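Local coordinates for protein vinylacetyl-CoA Delta-isomerase (Nitrosopumilus maritimus SCM1, PDB 6VJR) that probably carries out vinylacetyl-CoA delta-isomerase and 4-hydroxybutyryl-CoA dehydratase chemistry, using a bound flavin and a [4Fe-4S] cluster, at residues A106-H111 with T286-R291; T114-E119 with V282-C287. All coordinates share one frame; numbering follows the deposited sequence.

Contact 1: residues A106-H111 with T286-R291; sequences AMNSLH and TCYHRR. With FE (Fe (III) ion), chain I.
The phenol oxygen of Tyr-288 has polar partners of two kinds. It accepts a hydrogen bond from a water, 2.9 Å from Tyr-288 OH and lying in the ring plane at its edge, and it is also hydrogen-bonded to the carbonyl of Tyr-355. The same water donates to the backbone carbonyl of Asn-108 (water to Asn-108 O, 2.8 Å), so it joins the two helices where no direct bond does. The ring itself is seated against helix 101-121: Asn-108 CB lies 3.9 Å from the centroid of the Tyr-288 ring, over one face and shifted toward the rim, a CH-pi contact. Ser-109 approaches obliquely, its N 3.6 Å from Tyr-288 CE2. With CG anti to the carbonyl carbon (chi1 -71°), Tyr-288 projects toward helix 101-121, and a long ring ending in a hydroxyl suits this span. The contact thus joins helix 101-121, in the N-terminal family region, to helix 278-292, in the C-terminal region of the acyl-CoA dehydrogenase clan. A phenylalanine in place of Tyr-288 would probably leave the Tyr-355 carbonyl without its donor and the water without one of its two acceptors, so that it no longer linked the helices. Asn-108 turns its amide away from the ring, OD1 accepting from the backbone N of Ala-74. One residue on from Tyr-288, His-289 binds the iron(III) ion through NE2 (2.3 Å to the metal), alongside Tyr-293 and Glu-443, while its ND1 is hydrogen-bonded to Asp-105, a second-shell carboxylate on helix 101-121 that helps fix the turn of the imidazole.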
loop_
_atom_site.group_PDB
_atom_site.type_symbol
_atom_site.label_atom_id
_atom_site.label_comp_id
_atom_site.label_asym_id
_atom_site.label_seq_id
_atom_site.Cartn_x
_atom_site.Cartn_y
_atom_site.Cartn_z
ATOM N N ALA A 106 16.065 27.024 -10.669
ATOM C CA ALA A 106 17.311 27.156 -11.412
ATOM C C ALA A 106 18.109 28.364 -10.915
ATOM O O ALA A 106 19.307 28.229 -10.656
ATOM C CB ALA A 106 17.026 27.276 -12.905
ATOM N N MET A 107 17.447 29.509 -10.746
ATOM C CA MET A 107 18.149 30.739 -10.362
ATOM C C MET A 107 18.714 30.612 -8.949
ATOM O O MET A 107 19.830 31.044 -8.659
ATOM C CB MET A 107 17.266 31.977 -10.526
ATOM C CG MET A 107 17.067 32.219 -12.017
ATOM S SD MET A 107 16.725 33.896 -12.492
ATOM C CE MET A 107 15.103 33.860 -11.753
ATOM N N ASN A 108 17.896 30.060 -8.050
ATOM C CA ASN A 108 18.314 29.882 -6.673
ATOM C C ASN A 108 19.549 28.963 -6.615
ATOM O O ASN A 108 20.491 29.229 -5.897
ATOM C CB ASN A 108 17.133 29.472 -5.808
ATOM C CG ASN A 108 16.352 30.692 -5.338
ATOM O OD1 ASN A 108 16.605 31.247 -4.268
ATOM N ND2 ASN A 108 15.413 31.147 -6.146
ATOM N N SER A 109 19.521 27.856 -7.355
ATOM C CA SER A 109 20.634 26.921 -7.372
ATOM C C SER A 109 21.891 27.520 -8.013
ATOM O O SER A 109 23.027 27.292 -7.561
ATOM C CB SER A 109 20.189 25.603 -8.011
ATOM O OG SER A 109 19.839 25.714 -9.385
ATOM N N LEU A 110 21.705 28.290 -9.086
ATOM C CA LEU A 110 22.839 28.957 -9.726
ATOM C C LEU A 110 23.474 30.004 -8.836
ATOM O O LEU A 110 24.679 30.202 -8.921
ATOM C CB LEU A 110 22.424 29.564 -11.043
ATOM C CG LEU A 110 22.278 28.574 -12.180
ATOM C CD1 LEU A 110 21.494 29.210 -13.310
ATOM C CD2 LEU A 110 23.642 28.059 -12.654
ATOM N N HIS A 111 22.685 30.647 -7.974
ATOM C CA HIS A 111 23.244 31.708 -7.156
ATOM C C HIS A 111 24.369 31.155 -6.274
ATOM O O HIS A 111 25.480 31.693 -6.248
ATOM C CB HIS A 111 22.136 32.345 -6.322
ATOM C CG HIS A 111 22.550 33.552 -5.576
ATOM N ND1 HIS A 111 23.244 33.464 -4.392
ATOM C CD2 HIS A 111 22.385 34.876 -5.832
ATOM C CE1 HIS A 111 23.453 34.714 -3.934
ATOM N NE2 HIS A 111 22.948 35.585 -4.789
ATOM N N THR A 286 17.779 20.196 -8.049
ATOM C CA THR A 286 16.837 19.159 -7.661
ATOM C C THR A 286 16.410 19.277 -6.200
ATOM O O THR A 286 15.273 18.932 -5.869
ATOM C CB THR A 286 17.290 17.739 -8.016
ATOM O OG1 THR A 286 18.505 17.409 -7.339
ATOM C CG2 THR A 286 17.408 17.566 -9.520
ATOM N N CYS A 287 17.296 19.714 -5.320
ATOM C CA CYS A 287 16.935 19.943 -3.931
ATOM C C CYS A 287 15.752 20.911 -3.862
ATOM O O CYS A 287 14.766 20.633 -3.182
ATOM C CB CYS A 287 18.143 20.509 -3.200
ATOM S SG CYS A 287 17.880 20.816 -1.441
ATOM N N TYR A 288 15.872 22.086 -4.498
ATOM C CA TYR A 288 14.754 23.008 -4.509
ATOM C C TYR A 288 13.531 22.392 -5.169
ATOM O O TYR A 288 12.391 22.479 -4.665
ATOM C CB TYR A 288 15.105 24.297 -5.239
ATOM C CG TYR A 288 16.081 25.241 -4.537
ATOM C CD1 TYR A 288 15.757 25.901 -3.368
ATOM C CD2 TYR A 288 17.374 25.390 -5.018
ATOM C CE1 TYR A 288 16.654 26.742 -2.758
ATOM C CE2 TYR A 288 18.273 26.252 -4.427
ATOM C CZ TYR A 288 17.945 26.870 -3.241
ATOM O OH TYR A 288 18.837 27.728 -2.643
ATOM N N HIS A 289 13.749 21.880 -6.378
ATOM C CA HIS A 289 12.613 21.540 -7.213
ATOM C C HIS A 289 11.810 20.358 -6.650
ATOM O O HIS A 289 10.581 20.350 -6.783
ATOM C CB HIS A 289 13.007 21.335 -8.663
ATOM C CG HIS A 289 11.840 21.494 -9.577
ATOM N ND1 HIS A 289 11.113 22.655 -9.711
ATOM C CD2 HIS A 289 11.223 20.580 -10.353
ATOM C CE1 HIS A 289 10.089 22.406 -10.554
ATOM N NE2 HIS A 289 10.145 21.144 -10.957
ATOM N N ARG A 290 12.478 19.425 -5.973
ATOM C CA ARG A 290 11.817 18.255 -5.397
ATOM C C ARG A 290 10.818 18.659 -4.310
ATOM O O ARG A 290 9.885 17.928 -4.041
ATOM C CB ARG A 290 12.854 17.234 -4.931
ATOM C CG ARG A 290 13.382 16.457 -6.127
ATOM C CD ARG A 290 14.455 15.468 -5.831
ATOM N NE ARG A 290 14.937 14.863 -7.069
ATOM C CZ ARG A 290 16.126 14.306 -7.210
ATOM N NH1 ARG A 290 16.853 14.020 -6.157
ATOM N NH2 ARG A 290 16.597 14.083 -8.407
ATOM N N ARG A 291 10.935 19.860 -3.721
ATOM C CA ARG A 291 9.878 20.308 -2.825
ATOM C C ARG A 291 9.037 21.478 -3.359
ATOM O O ARG A 291 8.085 21.904 -2.685
ATOM C CB ARG A 291 10.320 20.522 -1.391
ATOM C CG ARG A 291 11.478 21.432 -1.123
ATOM C CD ARG A 291 11.136 22.934 -1.005
ATOM N NE ARG A 291 11.163 23.624 -2.291
ATOM C CZ ARG A 291 11.242 24.971 -2.431
ATOM N NH1 ARG A 291 11.135 25.805 -1.379
ATOM N NH2 ARG A 291 11.384 25.475 -3.638
HETATM FE FE FE I . 8.761 19.753 -12.113
HETATM O O HOH W 1 21.384 27.497 -3.931
#

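Contact 2: residues T114-E119 with V282-C287; sequences TFEIDE and VERFTC
Glu-116 and Arg-284 meet in a salt bridge in which one carboxylate oxygen takes both terminal nitrogens of the guanidinium. Arg-284 NH1 donates to Glu-116 OE2 at 2.9 Å, and the N-H...O angle is 152°. The second bond, from Arg-284 NH2 to Glu-116 OE2, is longer at 3.1 Å and more bent. Both nitrogens point their N-H bonds within the guanidinium plane, so the oxygen sits end-on at the arginine's edge. The carboxylate is not coplanar with it: the two planes stand 51° apart, and both donors reach OE2 from the same face of the Glu-116 carboxylate. OE1 is more distant, 3.7 Å from Arg-284 NH2, so the pair is a bifurcated grip on one oxygen and not the side-by-side pairing with two oxygens.

Reach explains the choice of residues. Glutamate and arginine are the long acidic and basic side chains, and Arg-284 runs extended from CG to NE to span a gap that shorter chains would not close; the two side chains cross at about a right angle. Beyond this first shell, Arg-284 NH1 is also hydrogen-bonded to Ser-112 OG, one turn before Glu-116 on the same helix, which helps set the rotation of the guanidinium. Ser-109 and Met-350 touch the arginine side chain as well. Farther out, each helix has a further salt bridge: Glu-119 pairs with Lys-351, and Glu-283 with Arg-460. Near the protein surface, in a setting only partly exposed, the contact is an interhelical salt bridge between helix 101-121 of the N-terminal family region and helix 278-292 of the C-terminal one.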
loop_
_atom_site.group_PDB
_atom_site.type_symbol
_atom_site.label_atom_id
_atom_site.label_comp_id
_atom_site.label_asym_id
_atom_site.label_seq_id
_atom_site.Cartn_x
_atom_site.Cartn_y
_atom_site.Cartn_z
ATOM N N THR A 114 27.422 29.239 -8.713
ATOM C CA THR A 114 28.352 30.151 -9.393
ATOM C C THR A 114 29.362 30.734 -8.405
ATOM O O THR A 114 30.535 30.911 -8.743
ATOM C CB THR A 114 27.618 31.264 -10.131
ATOM O OG1 THR A 114 26.734 31.930 -9.235
ATOM C CG2 THR A 114 26.915 30.758 -11.378
ATOM N N PHE A 115 28.893 31.079 -7.201
ATOM C CA PHE A 115 29.750 31.601 -6.155
ATOM C C PHE A 115 30.895 30.633 -5.856
ATOM O O PHE A 115 32.060 31.045 -5.732
ATOM C CB PHE A 115 28.901 31.908 -4.918
ATOM C CG PHE A 115 29.695 32.553 -3.795
ATOM C CD1 PHE A 115 30.458 31.783 -2.933
ATOM C CD2 PHE A 115 29.630 33.919 -3.568
ATOM C CE1 PHE A 115 31.113 32.353 -1.874
ATOM C CE2 PHE A 115 30.321 34.492 -2.519
ATOM C CZ PHE A 115 31.062 33.709 -1.678
ATOM N N GLU A 116 30.553 29.336 -5.783
ATOM C CA GLU A 116 31.518 28.317 -5.413
ATOM C C GLU A 116 32.467 28.011 -6.565
ATOM O O GLU A 116 33.627 27.760 -6.297
ATOM C CB GLU A 116 30.846 27.087 -4.819
ATOM C CG GLU A 116 30.275 27.435 -3.441
ATOM C CD GLU A 116 29.622 26.320 -2.647
ATOM O OE1 GLU A 116 30.337 25.312 -2.450
ATOM O OE2 GLU A 116 28.461 26.483 -2.188
ATOM N N ILE A 117 32.011 28.045 -7.823
ATOM C CA ILE A 117 32.922 27.906 -8.938
ATOM C C ILE A 117 33.992 28.989 -8.865
ATOM O O ILE A 117 35.177 28.689 -9.001
ATOM C CB ILE A 117 32.187 27.978 -10.283
ATOM C CG1 ILE A 117 31.117 26.899 -10.419
ATOM C CG2 ILE A 117 33.206 27.916 -11.412
ATOM C CD1 ILE A 117 30.225 27.032 -11.631
ATOM N N ASP A 118 33.557 30.249 -8.665
ATOM C CA ASP A 118 34.446 31.404 -8.652
ATOM C C ASP A 118 35.456 31.315 -7.509
ATOM O O ASP A 118 36.629 31.674 -7.688
ATOM C CB ASP A 118 33.674 32.707 -8.558
ATOM C CG ASP A 118 32.841 33.071 -9.781
ATOM O OD1 ASP A 118 32.965 32.369 -10.841
ATOM O OD2 ASP A 118 32.075 34.061 -9.682
ATOM N N GLU A 119 34.984 30.859 -6.345
ATOM C CA GLU A 119 35.828 30.670 -5.169
ATOM C C GLU A 119 37.017 29.774 -5.519
ATOM O O GLU A 119 38.131 30.058 -5.117
ATOM C CB GLU A 119 34.949 30.177 -4.018
ATOM C CG GLU A 119 35.613 30.056 -2.655
ATOM C CD GLU A 119 34.580 29.578 -1.636
ATOM O OE1 GLU A 119 33.796 28.625 -1.923
ATOM O OE2 GLU A 119 34.529 30.194 -0.562
ATOM N N VAL A 282 23.270 20.232 -10.279
ATOM C CA VAL A 282 22.124 19.313 -10.360
ATOM C C VAL A 282 21.530 19.011 -8.980
ATOM O O VAL A 282 20.314 18.985 -8.790
ATOM C CB VAL A 282 22.546 18.030 -11.069
ATOM C CG1 VAL A 282 21.468 16.973 -11.055
ATOM C CG2 VAL A 282 23.003 18.274 -12.503
ATOM N N GLU A 283 22.416 18.740 -8.013
ATOM C CA GLU A 283 22.013 18.468 -6.640
ATOM C C GLU A 283 21.182 19.607 -6.074
ATOM O O GLU A 283 20.144 19.387 -5.470
ATOM C CB GLU A 283 23.220 18.210 -5.751
ATOM C CG GLU A 283 22.868 17.854 -4.316
ATOM C CD GLU A 283 24.055 17.307 -3.517
ATOM O OE1 GLU A 283 23.892 16.400 -2.684
ATOM O OE2 GLU A 283 25.184 17.735 -3.764
ATOM N N ARG A 284 21.678 20.836 -6.221
ATOM C CA ARG A 284 20.960 21.945 -5.646
ATOM C C ARG A 284 19.681 22.316 -6.377
ATOM O O ARG A 284 18.685 22.632 -5.727
ATOM C CB ARG A 284 21.920 23.112 -5.473
ATOM C CG ARG A 284 23.065 22.797 -4.528
ATOM C CD ARG A 284 23.886 24.000 -4.219
ATOM N NE ARG A 284 24.995 23.574 -3.374
ATOM C CZ ARG A 284 26.010 24.316 -3.042
ATOM N NH1 ARG A 284 26.031 25.569 -3.412
ATOM N NH2 ARG A 284 26.983 23.803 -2.317
ATOM N N PHE A 285 19.680 22.242 -7.705
ATOM C CA PHE A 285 18.469 22.466 -8.470
ATOM C C PHE A 285 17.394 21.469 -8.055
ATOM O O PHE A 285 16.241 21.844 -7.748
ATOM C CB PHE A 285 18.712 22.385 -9.967
ATOM C CG PHE A 285 17.419 22.356 -10.742
ATOM C CD1 PHE A 285 16.630 23.484 -10.833
ATOM C CD2 PHE A 285 16.902 21.141 -11.166
ATOM C CE1 PHE A 285 15.446 23.454 -11.524
ATOM C CE2 PHE A 285 15.686 21.088 -11.829
ATOM C CZ PHE A 285 14.942 22.234 -11.988
ATOM N N THR A 286 17.779 20.196 -8.049
ATOM C CA THR A 286 16.837 19.159 -7.661
ATOM C C THR A 286 16.410 19.277 -6.200
ATOM O O THR A 286 15.273 18.932 -5.869
ATOM C CB THR A 286 17.290 17.739 -8.016
ATOM O OG1 THR A 286 18.505 17.409 -7.339
ATOM C CG2 THR A 286 17.408 17.566 -9.520
ATOM N N CYS A 287 17.296 19.714 -5.320
ATOM C CA CYS A 287 16.935 19.943 -3.931
ATOM C C CYS A 287 15.752 20.911 -3.862
ATOM O O CYS A 287 14.766 20.633 -3.182
ATOM C CB CYS A 287 18.143 20.509 -3.200
ATOM S SG CYS A 287 17.880 20.816 -1.441
#

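Both contacts join helix 101-121 to helix 278-292, and their centres lie 9 Å apart. The helices run in broadly opposed directions and spread: the CA atoms of Ser-109 and Tyr-288 are 7.6 Å apart in contact 1, whereas those of Glu-116 and Arg-284 in contact 2 are 12.3 Å apart, so aromatic packing gives way to a long salt bridge toward the surface. Between them Ser-109 CB packs against Phe-285 N at 3.4 Å. Contact 1 is the inner one: it carries the iron ligand His-289, which also touches the iron-sulfur cluster, and its Ser-109 side chain is about 11 Å from FAD. In contact 2 the Arg-284 side chain lies about 10 Å from that of His-289.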